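Local coordinates for probable 2-oxoacid ferredoxin oxidoreductase, alpha chain (Thermoplasma acidophilum, PDB 3JU3), which probably forms part of an enzyme that oxidatively decarboxylates 2-oxoacids such as 2-oxoglutarate to acyl-CoA, passing the electrons to ferredoxin, at residues V19-Q24 with A77-M82; I32-E37 with E107-A112. All blocks are in the same frame, centred on the assembly; numbering follows the deposited sequence.

Contact 1 of 2, residues V19-Q24 with A77-M82; sequences VTWGSQ and AQAAQM
Trp21 of strand 16-21 meets the turn from strand 68-77 into helix 79-87 inside the alpha/beta core domain II of the oxidoreductase alpha chain. The contact is part of a subunit interface: Phe50 of the second subunit meets the Trp21 ring edge-to-face, and Val19 and Ala77 pair in a parallel beta ladder with a strand of that subunit, so the sheet continues across the interface. One hydrogen bond joins the segments: indole NE1 donates to the carbonyl O of Ala77 at 3.1 Å, with an N-H...O angle of 160°. The oxygen lies almost in the ring plane, yet the donor stands well above the plane of the carbonyl, away from its lone pairs. Tryptophan suits the place because it joins a broad apolar surface to a single N-H. Its CG sits between the backbone N and the carbonyl carbon (chi1 63°), which turns the indole towards the turn. An alanine in its place would probably leave the Ala77 carbonyl without this donor and open a gap beside Ala79. Alanine suits the turn because its methyl fits beside the indole: Ala79 CB comes obliquely to Trp21 CD1 at 4.1 Å and also lies 4.3 Å from Val19 CG1. Trp21 CZ2 lies 4.1 Å from Ala77 CB, to one side of the ring plane.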
loop_
_atom_site.group_PDB
_atom_site.type_symbol
_atom_site.label_atom_id
_atom_site.label_comp_id
_atom_site.label_asym_id
_atom_site.label_seq_id
_atom_site.Cartn_x
_atom_site.Cartn_y
_atom_site.Cartn_z
ATOM N N VAL A 19 11.841 -6.406 15.066
ATOM C CA VAL A 19 10.999 -7.469 14.500
ATOM C C VAL A 19 10.326 -6.872 13.280
ATOM O O VAL A 19 9.754 -5.769 13.366
ATOM C CB VAL A 19 9.914 -7.924 15.467
ATOM C CG1 VAL A 19 9.125 -9.142 14.875
ATOM C CG2 VAL A 19 10.501 -8.299 16.792
ATOM N N THR A 20 10.391 -7.574 12.149
ATOM C CA THR A 20 9.624 -7.178 11.005
ATOM C C THR A 20 9.384 -8.372 10.072
ATOM O O THR A 20 9.786 -9.513 10.377
ATOM C CB THR A 20 10.260 -5.952 10.264
ATOM O OG1 THR A 20 9.224 -5.218 9.566
ATOM C CG2 THR A 20 11.338 -6.405 9.256
ATOM N N TRP A 21 8.715 -8.094 8.965
ATOM C CA TRP A 21 8.377 -9.076 7.957
ATOM C C TRP A 21 8.309 -8.238 6.681
ATOM O O TRP A 21 8.252 -7.009 6.722
ATOM C CB TRP A 21 7.015 -9.735 8.262
ATOM C CG TRP A 21 5.872 -8.732 8.238
ATOM C CD1 TRP A 21 5.534 -7.827 9.220
ATOM C CD2 TRP A 21 4.997 -8.472 7.147
ATOM N NE1 TRP A 21 4.476 -7.058 8.807
ATOM C CE2 TRP A 21 4.128 -7.441 7.540
ATOM C CE3 TRP A 21 4.840 -9.043 5.875
ATOM C CZ2 TRP A 21 3.113 -6.964 6.713
ATOM C CZ3 TRP A 21 3.834 -8.568 5.056
ATOM C CH2 TRP A 21 2.996 -7.515 5.471
ATOM N N GLY A 22 8.285 -8.900 5.546
ATOM C CA GLY A 22 8.018 -8.192 4.305
ATOM C C GLY A 22 9.036 -7.146 3.951
ATOM O O GLY A 22 10.233 -7.363 4.091
ATOM N N SER A 23 8.545 -5.980 3.514
ATOM C CA SER A 23 9.384 -5.058 2.767
ATOM C C SER A 23 10.409 -4.256 3.612
ATOM O O SER A 23 11.391 -3.751 3.059
ATOM C CB SER A 23 8.501 -4.105 1.955
ATOM O OG SER A 23 7.899 -3.170 2.847
ATOM N N GLN A 24 10.197 -4.151 4.927
ATOM C CA GLN A 24 11.066 -3.294 5.764
ATOM C C GLN A 24 12.345 -4.019 6.197
ATOM O O GLN A 24 13.215 -3.442 6.895
ATOM C CB GLN A 24 10.296 -2.770 6.981
ATOM C CG GLN A 24 9.210 -1.779 6.611
ATOM C CD GLN A 24 9.766 -0.641 5.733
ATOM O OE1 GLN A 24 9.415 -0.534 4.571
ATOM N NE2 GLN A 24 10.658 0.168 6.287
ATOM N N ALA A 77 0.721 -4.628 8.140
ATOM C CA ALA A 77 0.572 -5.052 9.544
ATOM C C ALA A 77 1.830 -4.736 10.362
ATOM O O ALA A 77 2.965 -4.601 9.801
ATOM C CB ALA A 77 0.279 -6.532 9.650
ATOM N N GLN A 78 1.564 -4.592 11.654
ATOM C CA GLN A 78 2.518 -4.631 12.727
ATOM C C GLN A 78 2.545 -6.101 13.121
ATOM O O GLN A 78 1.494 -6.658 13.453
ATOM C CB GLN A 78 1.968 -3.778 13.902
ATOM C CG GLN A 78 1.830 -2.288 13.575
ATOM C CD GLN A 78 0.983 -1.479 14.569
ATOM O OE1 GLN A 78 1.023 -1.695 15.784
ATOM N NE2 GLN A 78 0.229 -0.524 14.044
ATOM N N ALA A 79 3.713 -6.749 13.063
ATOM C CA ALA A 79 3.825 -8.127 13.533
ATOM C C ALA A 79 3.456 -8.302 15.012
ATOM O O ALA A 79 3.290 -9.436 15.449
ATOM C CB ALA A 79 5.198 -8.717 13.256
ATOM N N ALA A 80 3.313 -7.193 15.773
ATOM C CA ALA A 80 3.047 -7.282 17.205
ATOM C C ALA A 80 1.725 -7.968 17.485
ATOM O O ALA A 80 1.590 -8.689 18.479
ATOM C CB ALA A 80 3.058 -5.872 17.893
ATOM N N GLN A 81 0.725 -7.701 16.651
ATOM C CA GLN A 81 -0.590 -8.253 16.906
ATOM C C GLN A 81 -0.540 -9.779 16.880
ATOM O O GLN A 81 -1.000 -10.449 17.825
ATOM C CB GLN A 81 -1.639 -7.707 15.939
ATOM C CG GLN A 81 -2.549 -6.653 16.571
ATOM C CD GLN A 81 -3.441 -5.973 15.538
ATOM O OE1 GLN A 81 -2.942 -5.275 14.652
ATOM N NE2 GLN A 81 -4.759 -6.169 15.653
HETATM N N MSE A 82 0.034 -10.330 15.839
HETATM C CA MSE A 82 0.009 -11.785 15.719
HETATM C C MSE A 82 0.983 -12.459 16.698
HETATM O O MSE A 82 0.732 -13.564 17.131
HETATM C CB MSE A 82 0.198 -12.218 14.261
HETATM C CG MSE A 82 1.582 -12.592 13.886
HETATM SE SE MSE A 82 1.730 -12.933 11.973
HETATM C CE MSE A 82 2.914 -11.451 11.567
#

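Contact 2 of 2, residues I32-E37 with E107-A112; sequences IEDLKE and EILKSA
Leu109 sends its two methyl groups to two neighbours on helix 25-37, CD1 overlapping the end of Leu35 and CD2 resting against Asp34. The leucine pair is the tighter: Leu35 CD2 and Leu109 CD1 are 3.5 Å apart, closer than usual for carbons, and Leu35 CG lies 3.7 Å from the same methyl. The two side chains slide past each other in opposite directions. Leu109 has CG anti to its own N (chi1 -174°), and the fork beyond it spreads one methyl to each partner. Leucine fits here because a branched end can touch two residues of one helix. Asp34 takes part through its methylene, CB being 3.9 Å from Leu109 CD2; a short acidic residue suits this margin, since its CB can pack on the leucine while the residue as a whole stays partly exposed. Within helix 105-117, the Ser111 hydroxyl folds back to donate to Glu107 O at 2.9 Å. That oxygen also receives Ser111 N, the two donors arriving from opposite faces of the carbonyl plane. This is a helix-helix contact over one face of the alpha/beta sheet: Leu109 also touches Val31 of helix 25-37, while Leu35 continues inward onto Ile16 and Phe18 of strand 16-21 and Ala42 of strand 42-47, so that the C-terminal helix 105-117 packs beside a helix that itself covers the sheet, and reaches strand 16-21 itself through Ala112 on Phe18.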
loop_
_atom_site.group_PDB
_atom_site.type_symbol
_atom_site.label_atom_id
_atom_site.label_comp_id
_atom_site.label_asym_id
_atom_site.label_seq_id
_atom_site.Cartn_x
_atom_site.Cartn_y
_atom_site.Cartn_z
ATOM N N ILE A 32 20.759 -1.401 11.496
ATOM C CA ILE A 32 21.684 -2.267 12.248
ATOM C C ILE A 32 23.155 -1.875 12.004
ATOM O O ILE A 32 23.944 -1.748 12.975
ATOM C CB ILE A 32 21.379 -3.765 12.018
ATOM C CG1 ILE A 32 20.053 -4.096 12.732
ATOM C CG2 ILE A 32 22.543 -4.693 12.516
ATOM C CD1 ILE A 32 19.476 -5.402 12.432
ATOM N N GLU A 33 23.535 -1.672 10.742
ATOM C CA GLU A 33 24.934 -1.347 10.435
ATOM C C GLU A 33 25.314 0.039 10.943
ATOM O O GLU A 33 26.383 0.205 11.519
ATOM C CB GLU A 33 25.267 -1.502 8.944
ATOM C CG GLU A 33 25.203 -2.939 8.413
ATOM C CD GLU A 33 25.950 -3.962 9.286
ATOM O OE1 GLU A 33 27.184 -4.120 9.122
ATOM O OE2 GLU A 33 25.299 -4.626 10.123
ATOM N N ASP A 34 24.424 1.018 10.747
ATOM C CA ASP A 34 24.602 2.367 11.303
ATOM C C ASP A 34 24.749 2.380 12.843
ATOM O O ASP A 34 25.577 3.116 13.395
ATOM C CB ASP A 34 23.436 3.262 10.882
ATOM C CG ASP A 34 23.298 3.362 9.389
ATOM O OD1 ASP A 34 24.323 3.402 8.679
ATOM O OD2 ASP A 34 22.150 3.418 8.911
ATOM N N LEU A 35 23.947 1.574 13.534
ATOM C CA LEU A 35 24.038 1.476 15.001
ATOM C C LEU A 35 25.425 1.007 15.504
ATOM O O LEU A 35 25.939 1.517 16.497
ATOM C CB LEU A 35 22.888 0.596 15.552
ATOM C CG LEU A 35 21.497 1.251 15.589
ATOM C CD1 LEU A 35 20.444 0.149 15.828
ATOM C CD2 LEU A 35 21.397 2.360 16.662
ATOM N N LYS A 36 26.018 0.033 14.812
ATOM C CA LYS A 36 27.344 -0.477 15.154
ATOM C C LYS A 36 28.351 0.673 15.247
ATOM O O LYS A 36 29.240 0.669 16.109
ATOM C CB LYS A 36 27.803 -1.477 14.078
ATOM C CG LYS A 36 27.290 -2.858 14.276
ATOM C CD LYS A 36 27.590 -3.723 13.077
ATOM C CE LYS A 36 26.681 -4.960 13.073
ATOM N NZ LYS A 36 27.048 -5.871 11.942
ATOM N N GLU A 37 28.181 1.661 14.364
ATOM C CA GLU A 37 29.082 2.810 14.284
ATOM C C GLU A 37 29.084 3.614 15.572
ATOM O O GLU A 37 30.072 4.245 15.885
ATOM C CB GLU A 37 28.743 3.704 13.083
ATOM C CG GLU A 37 29.155 3.062 11.767
ATOM C CD GLU A 37 28.875 3.907 10.519
ATOM O OE1 GLU A 37 28.739 5.157 10.599
ATOM O OE2 GLU A 37 28.841 3.304 9.432
ATOM N N GLU A 107 15.376 8.343 10.091
ATOM C CA GLU A 107 14.224 8.463 10.985
ATOM C C GLU A 107 14.054 7.234 11.846
ATOM O O GLU A 107 13.712 7.341 13.028
ATOM C CB GLU A 107 12.938 8.746 10.212
ATOM C CG GLU A 107 12.790 10.199 9.786
ATOM C CD GLU A 107 11.622 10.421 8.844
ATOM O OE1 GLU A 107 10.940 9.430 8.487
ATOM O OE2 GLU A 107 11.387 11.588 8.461
ATOM N N ILE A 108 14.297 6.067 11.255
ATOM C CA ILE A 108 14.205 4.817 11.978
ATOM C C ILE A 108 15.306 4.793 13.050
ATOM O O ILE A 108 15.049 4.463 14.216
ATOM C CB ILE A 108 14.337 3.561 11.034
ATOM C CG1 ILE A 108 13.163 3.483 10.052
ATOM C CG2 ILE A 108 14.432 2.254 11.866
ATOM C CD1 ILE A 108 13.302 2.356 9.045
ATOM N N LEU A 109 16.523 5.143 12.636
ATOM C CA LEU A 109 17.676 5.228 13.546
ATOM C C LEU A 109 17.314 6.133 14.736
ATOM O O LEU A 109 17.470 5.740 15.912
ATOM C CB LEU A 109 18.901 5.751 12.780
ATOM C CG LEU A 109 20.285 5.829 13.414
ATOM C CD1 LEU A 109 20.618 4.511 14.048
ATOM C CD2 LEU A 109 21.325 6.144 12.346
ATOM N N LYS A 110 16.769 7.299 14.412
ATOM C CA LYS A 110 16.357 8.273 15.407
ATOM C C LYS A 110 15.401 7.674 16.426
ATOM O O LYS A 110 15.667 7.779 17.633
ATOM C CB LYS A 110 15.727 9.517 14.755
ATOM C CG LYS A 110 15.733 10.752 15.659
ATOM C CD LYS A 110 15.299 11.985 14.918
ATOM C CE LYS A 110 15.019 13.096 15.902
ATOM N NZ LYS A 110 13.746 12.819 16.626
ATOM N N SER A 111 14.302 7.064 15.946
ATOM C CA SER A 111 13.271 6.499 16.828
ATOM C C SER A 111 13.821 5.395 17.682
ATOM O O SER A 111 13.435 5.247 18.854
ATOM C CB SER A 111 12.115 5.889 16.039
ATOM O OG SER A 111 11.646 6.763 15.052
ATOM N N ALA A 112 14.651 4.572 17.050
ATOM C CA ALA A 112 15.307 3.438 17.687
ATOM C C ALA A 112 16.154 3.858 18.916
ATOM O O ALA A 112 16.071 3.254 20.001
ATOM C CB ALA A 112 16.170 2.671 16.659
#

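Strand 16-21 and helix 25-37 follow each other in the chain, and each supplies the first half of one contact. Contact 1 is buried, its centre about 4 Å from the centre of the chain; the centre of contact 2 lies about 16 Å from it, and that contact is only partly buried. Their chemistry follows this difference. In contact 1 an aromatic ring combines a polar bond with packing against alanines, next to another subunit. Contact 2 has no hydrogen bond between its two segments and relies on aliphatic packing with an acidic residue at its margin. Phe18 of strand 16-21, touched by both Leu35 and Ala112, brings contact 2 back to the strand that carries contact 1.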